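Local structure of pks18 (Mycobacterium tuberculosis, 1TED) at residues A[281-293]-A[317-329]. The protein probably extends medium- and long-chain aliphatic acyl-CoA starters with malonyl-CoA to make tri- and tetraketide alpha-pyrones, as a type III polyketide synthase. Numbering follows the deposited sequence.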
loop_
_atom_site.group_PDB
_atom_site.type_symbol
_atom_site.label_atom_id
_atom_site.label_comp_id
_atom_site.label_asym_id
_atom_site.label_seq_id
_atom_site.Cartn_x
_atom_site.Cartn_y
_atom_site.Cartn_z
ATOM N N LEU A 281 20.932 -8.479 11.160
ATOM C CA LEU A 281 20.161 -7.227 11.216
ATOM C C LEU A 281 20.822 -6.139 12.048
ATOM O O LEU A 281 20.988 -5.015 11.581
ATOM C CB LEU A 281 18.742 -7.451 11.768
ATOM C CG LEU A 281 17.588 -6.582 11.232
ATOM C CD1 LEU A 281 16.479 -6.509 12.272
ATOM C CD2 LEU A 281 18.056 -5.190 10.884
ATOM N N PRO A 282 21.189 -6.449 13.305
ATOM C CA PRO A 282 21.828 -5.409 14.121
ATOM C C PRO A 282 23.104 -4.846 13.489
ATOM O O PRO A 282 23.431 -3.682 13.672
ATOM C CB PRO A 282 22.062 -6.104 15.470
ATOM C CG PRO A 282 22.036 -7.565 15.136
ATOM C CD PRO A 282 20.989 -7.685 14.076
ATOM N N GLY A 283 23.810 -5.675 12.734
ATOM C CA GLY A 283 25.006 -5.206 12.063
ATOM C C GLY A 283 24.635 -4.278 10.907
ATOM O O GLY A 283 25.388 -3.366 10.577
ATOM N N TYR A 284 23.479 -4.508 10.284
ATOM C CA TYR A 284 23.039 -3.656 9.173
ATOM C C TYR A 284 22.608 -2.303 9.725
ATOM O O TYR A 284 22.827 -1.261 9.108
ATOM C CB TYR A 284 21.853 -4.282 8.421
ATOM C CG TYR A 284 22.119 -5.632 7.799
ATOM C CD1 TYR A 284 23.367 -5.945 7.257
ATOM C CD2 TYR A 284 21.098 -6.572 7.687
ATOM C CE1 TYR A 284 23.591 -7.159 6.614
ATOM C CE2 TYR A 284 21.308 -7.787 7.042
ATOM C CZ TYR A 284 22.555 -8.076 6.505
ATOM O OH TYR A 284 22.746 -9.269 5.843
ATOM N N ILE A 285 21.979 -2.342 10.893
ATOM C CA ILE A 285 21.517 -1.141 11.558
ATOM C C ILE A 285 22.694 -0.266 11.969
ATOM O O ILE A 285 22.717 0.923 11.673
ATOM C CB ILE A 285 20.693 -1.496 12.818
ATOM C CG1 ILE A 285 19.384 -2.175 12.398
ATOM C CG2 ILE A 285 20.418 -0.244 13.642
ATOM C CD1 ILE A 285 18.591 -2.743 13.548
ATOM N N PHE A 286 23.667 -0.859 12.651
ATOM C CA PHE A 286 24.829 -0.112 13.107
ATOM C C PHE A 286 25.586 0.613 12.009
ATOM O O PHE A 286 25.937 1.779 12.149
ATOM C CB PHE A 286 25.819 -1.025 13.818
ATOM C CG PHE A 286 27.150 -0.374 14.061
ATOM C CD1 PHE A 286 27.282 0.638 15.016
ATOM C CD2 PHE A 286 28.265 -0.744 13.310
ATOM C CE1 PHE A 286 28.508 1.278 15.223
ATOM C CE2 PHE A 286 29.504 -0.114 13.504
ATOM C CZ PHE A 286 29.626 0.903 14.464
ATOM N N SER A 287 25.857 -0.080 10.914
ATOM C CA SER A 287 26.618 0.531 9.841
ATOM C C SER A 287 25.756 1.306 8.854
ATOM O O SER A 287 26.278 2.029 7.994
ATOM C CB SER A 287 27.445 -0.532 9.108
ATOM O OG SER A 287 26.613 -1.499 8.510
ATOM N N GLY A 288 24.440 1.182 8.993
ATOM C CA GLY A 288 23.551 1.887 8.091
ATOM C C GLY A 288 23.015 3.198 8.631
ATOM O O GLY A 288 22.816 4.143 7.867
ATOM N N VAL A 289 22.790 3.273 9.939
ATOM C CA VAL A 289 22.235 4.479 10.542
ATOM C C VAL A 289 23.108 5.731 10.417
ATOM O O VAL A 289 22.739 6.675 9.721
ATOM C CB VAL A 289 21.869 4.222 12.028
ATOM C CG1 VAL A 289 21.337 5.488 12.680
ATOM C CG2 VAL A 289 20.817 3.131 12.105
ATOM N N ALA A 290 24.261 5.746 11.071
ATOM C CA ALA A 290 25.147 6.910 11.020
ATOM C C ALA A 290 25.307 7.604 9.655
ATOM O O ALA A 290 25.077 8.798 9.538
ATOM C CB ALA A 290 26.516 6.538 11.572
ATOM N N PRO A 291 25.709 6.868 8.607
ATOM C CA PRO A 291 25.867 7.537 7.311
ATOM C C PRO A 291 24.617 8.225 6.745
ATOM O O PRO A 291 24.703 9.343 6.232
ATOM C CB PRO A 291 26.417 6.428 6.411
ATOM C CG PRO A 291 25.918 5.177 7.048
ATOM C CD PRO A 291 26.059 5.442 8.515
ATOM N N VAL A 292 23.457 7.579 6.851
ATOM C CA VAL A 292 22.225 8.182 6.348
ATOM C C VAL A 292 21.807 9.393 7.194
ATOM O O VAL A 292 21.491 10.459 6.657
ATOM C CB VAL A 292 21.060 7.183 6.353
ATOM C CG1 VAL A 292 19.937 7.715 5.498
ATOM C CG2 VAL A 292 21.528 5.842 5.853
ATOM N N VAL A 293 21.804 9.226 8.516
ATOM C CA VAL A 293 21.421 10.315 9.407
ATOM C C VAL A 293 22.356 11.508 9.268
ATOM O O VAL A 293 21.919 12.656 9.292
ATOM C CB VAL A 293 21.400 9.850 10.878
ATOM C CG1 VAL A 293 21.321 11.046 11.811
ATOM C CG2 VAL A 293 20.208 8.926 11.099
ATOM N N PRO A 317 15.514 -4.589 21.985
ATOM C CA PRO A 317 16.806 -4.167 22.537
ATOM C C PRO A 317 17.961 -4.030 21.534
ATOM O O PRO A 317 18.642 -3.012 21.527
ATOM C CB PRO A 317 17.075 -5.211 23.631
ATOM C CG PRO A 317 16.261 -6.407 23.175
ATOM C CD PRO A 317 14.994 -5.762 22.706
ATOM N N LYS A 318 18.174 -5.033 20.685
ATOM C CA LYS A 318 19.266 -4.971 19.706
ATOM C C LYS A 318 19.140 -3.857 18.668
ATOM O O LYS A 318 20.147 -3.347 18.178
ATOM C CB LYS A 318 19.415 -6.307 18.972
ATOM C CG LYS A 318 19.791 -7.469 19.864
ATOM C CD LYS A 318 19.954 -8.752 19.059
ATOM C CE LYS A 318 20.148 -9.947 19.978
ATOM N NZ LYS A 318 20.280 -11.222 19.235
ATOM N N ILE A 319 17.910 -3.486 18.326
ATOM C CA ILE A 319 17.671 -2.434 17.338
ATOM C C ILE A 319 17.967 -1.048 17.901
ATOM O O ILE A 319 18.596 -0.222 17.241
ATOM C CB ILE A 319 16.217 -2.485 16.842
ATOM C CG1 ILE A 319 15.947 -3.859 16.223
ATOM C CG2 ILE A 319 15.956 -1.364 15.852
ATOM C CD1 ILE A 319 14.555 -4.014 15.686
ATOM N N ILE A 320 17.509 -0.796 19.125
ATOM C CA ILE A 320 17.751 0.488 19.787
ATOM C C ILE A 320 19.254 0.592 20.056
ATOM O O ILE A 320 19.895 1.586 19.744
ATOM C CB ILE A 320 16.960 0.578 21.131
ATOM C CG1 ILE A 320 15.454 0.471 20.847
ATOM C CG2 ILE A 320 17.254 1.902 21.848
ATOM C CD1 ILE A 320 14.568 0.579 22.083
ATOM N N GLU A 321 19.790 -0.478 20.625
ATOM C CA GLU A 321 21.201 -0.652 20.974
ATOM C C GLU A 321 22.162 -0.191 19.874
ATOM O O GLU A 321 22.995 0.697 20.083
ATOM C CB GLU A 321 21.415 -2.139 21.224
ATOM C CG GLU A 321 22.543 -2.537 22.092
ATOM C CD GLU A 321 22.366 -3.967 22.539
ATOM O OE1 GLU A 321 22.248 -4.853 21.668
ATOM O OE2 GLU A 321 22.325 -4.208 23.760
ATOM N N GLN A 322 22.040 -0.812 18.703
ATOM C CA GLN A 322 22.899 -0.504 17.566
ATOM C C GLN A 322 22.624 0.852 16.940
ATOM O O GLN A 322 23.537 1.477 16.388
ATOM C CB GLN A 322 22.795 -1.606 16.510
ATOM C CG GLN A 322 23.321 -2.967 16.980
ATOM C CD GLN A 322 24.731 -2.882 17.577
ATOM O OE1 GLN A 322 25.592 -2.162 17.069
ATOM N NE2 GLN A 322 24.968 -3.631 18.650
ATOM N N SER A 323 21.379 1.315 17.019
ATOM C CA SER A 323 21.047 2.621 16.458
ATOM C C SER A 323 21.802 3.681 17.247
ATOM O O SER A 323 22.375 4.602 16.669
ATOM C CB SER A 323 19.535 2.892 16.533
ATOM O OG SER A 323 18.827 2.085 15.602
ATOM N N VAL A 324 21.811 3.539 18.569
ATOM C CA VAL A 324 22.505 4.495 19.426
ATOM C C VAL A 324 24.033 4.439 19.251
ATOM O O VAL A 324 24.705 5.484 19.233
ATOM C CB VAL A 324 22.141 4.264 20.917
ATOM C CG1 VAL A 324 23.064 5.064 21.819
ATOM C CG2 VAL A 324 20.695 4.682 21.165
ATOM N N ARG A 325 24.586 3.236 19.114
ATOM C CA ARG A 325 26.028 3.116 18.941
ATOM C C ARG A 325 26.436 3.739 17.604
ATOM O O ARG A 325 27.403 4.504 17.527
ATOM C CB ARG A 325 26.469 1.647 19.005
ATOM C CG ARG A 325 27.982 1.471 19.007
ATOM C CD ARG A 325 28.390 0.055 19.352
ATOM N NE ARG A 325 27.943 -0.904 18.350
ATOM C CZ ARG A 325 28.710 -1.397 17.385
ATOM N NH1 ARG A 325 29.981 -1.020 17.288
ATOM N NH2 ARG A 325 28.203 -2.270 16.519
ATOM N N SER A 326 25.669 3.421 16.564
ATOM C CA SER A 326 25.918 3.930 15.222
ATOM C C SER A 326 26.041 5.453 15.252
ATOM O O SER A 326 26.926 6.027 14.620
ATOM C CB SER A 326 24.775 3.506 14.283
ATOM O OG SER A 326 25.048 3.821 12.924
ATOM N N LEU A 327 25.153 6.098 16.000
ATOM C CA LEU A 327 25.154 7.551 16.116
ATOM C C LEU A 327 26.207 8.092 17.083
ATOM O O LEU A 327 26.524 9.278 17.051
ATOM C CB LEU A 327 23.774 8.034 16.572
ATOM C CG LEU A 327 22.582 7.741 15.656
ATOM C CD1 LEU A 327 21.282 7.952 16.435
ATOM C CD2 LEU A 327 22.651 8.631 14.426
ATOM N N GLY A 328 26.743 7.230 17.945
ATOM C CA GLY A 328 27.734 7.680 18.911
ATOM C C GLY A 328 27.126 8.643 19.927
ATOM O O GLY A 328 27.773 9.586 20.385
ATOM N N ILE A 329 25.872 8.391 20.289
ATOM C CA ILE A 329 25.167 9.236 21.235
ATOM C C ILE A 329 24.939 8.584 22.606
ATOM O O ILE A 329 25.053 7.369 22.763
ATOM C CB ILE A 329 23.822 9.679 20.616
ATOM C CG1 ILE A 329 24.101 10.720 19.536
ATOM C CG2 ILE A 329 22.885 10.221 21.669
ATOM C CD1 ILE A 329 22.902 11.501 19.118
#
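Phe-286 lays one face of its ring against the guanidinium of Arg-325, a stacked cation-pi pair with planes 7° apart and Arg-325 CZ 3.5 Å from the ring centroid. The ring reaches it because CG of Phe-286 stands anti to the backbone N (chi1 168°), while the arginine chain bends at chi3 to turn its flat end onto the ring. Gln-322, one turn earlier, fixes that rotation: its OE1 takes NE and NH2 of Arg-325 side-on, NH2 at 2.7 Å, both close to the guanidinium plane. The same OE1 lies 3.5 Å from Phe-286 CB, and Gln-322 CG packs on Pro-282 CB at 3.7 Å.

Deeper between the helices, Ser-326 enters as a knob among Ile-285, Phe-286, Val-289 and Ala-290. Its OG accepts from Ala-290 N at 2.8 Å with a nearly straight N-H...O angle of 165° and donates to Phe-286 O, a bond whose very short modelled length is doubtful. The hydroxyl is thus inserted in place of the direct helical bond between these two groups, in the turn just before the kink at Pro-291, which has no N-H. CA atoms of Phe-286 and Ser-326 come within 4.7 Å.

On the buried side the contact is largely apolar. Ile-285 CD1 meets Ile-319 CG2 at 3.8 Å, CG2 of Ile-285 faces the Ser-323 hydroxyl, which bonds back to Ile-319 O, and Leu-327 CD2 lies against CG1 of both Val-289 and Val-293. The Ile-319 side chain is about 6 Å from that of Cys-175, the probable nucleophile, placing this end near the active site. Gly-328 ends the second helix in a Schellman motif. In this thiolase fold the helices lie side by side against the edge of the central sheet formed by strands 370-378 and 310-312: Ile-285 and Val-289 rest on Phe-377, Val-293 and Leu-327 on Trp-310, and Ile-320 turns to helix 335-344.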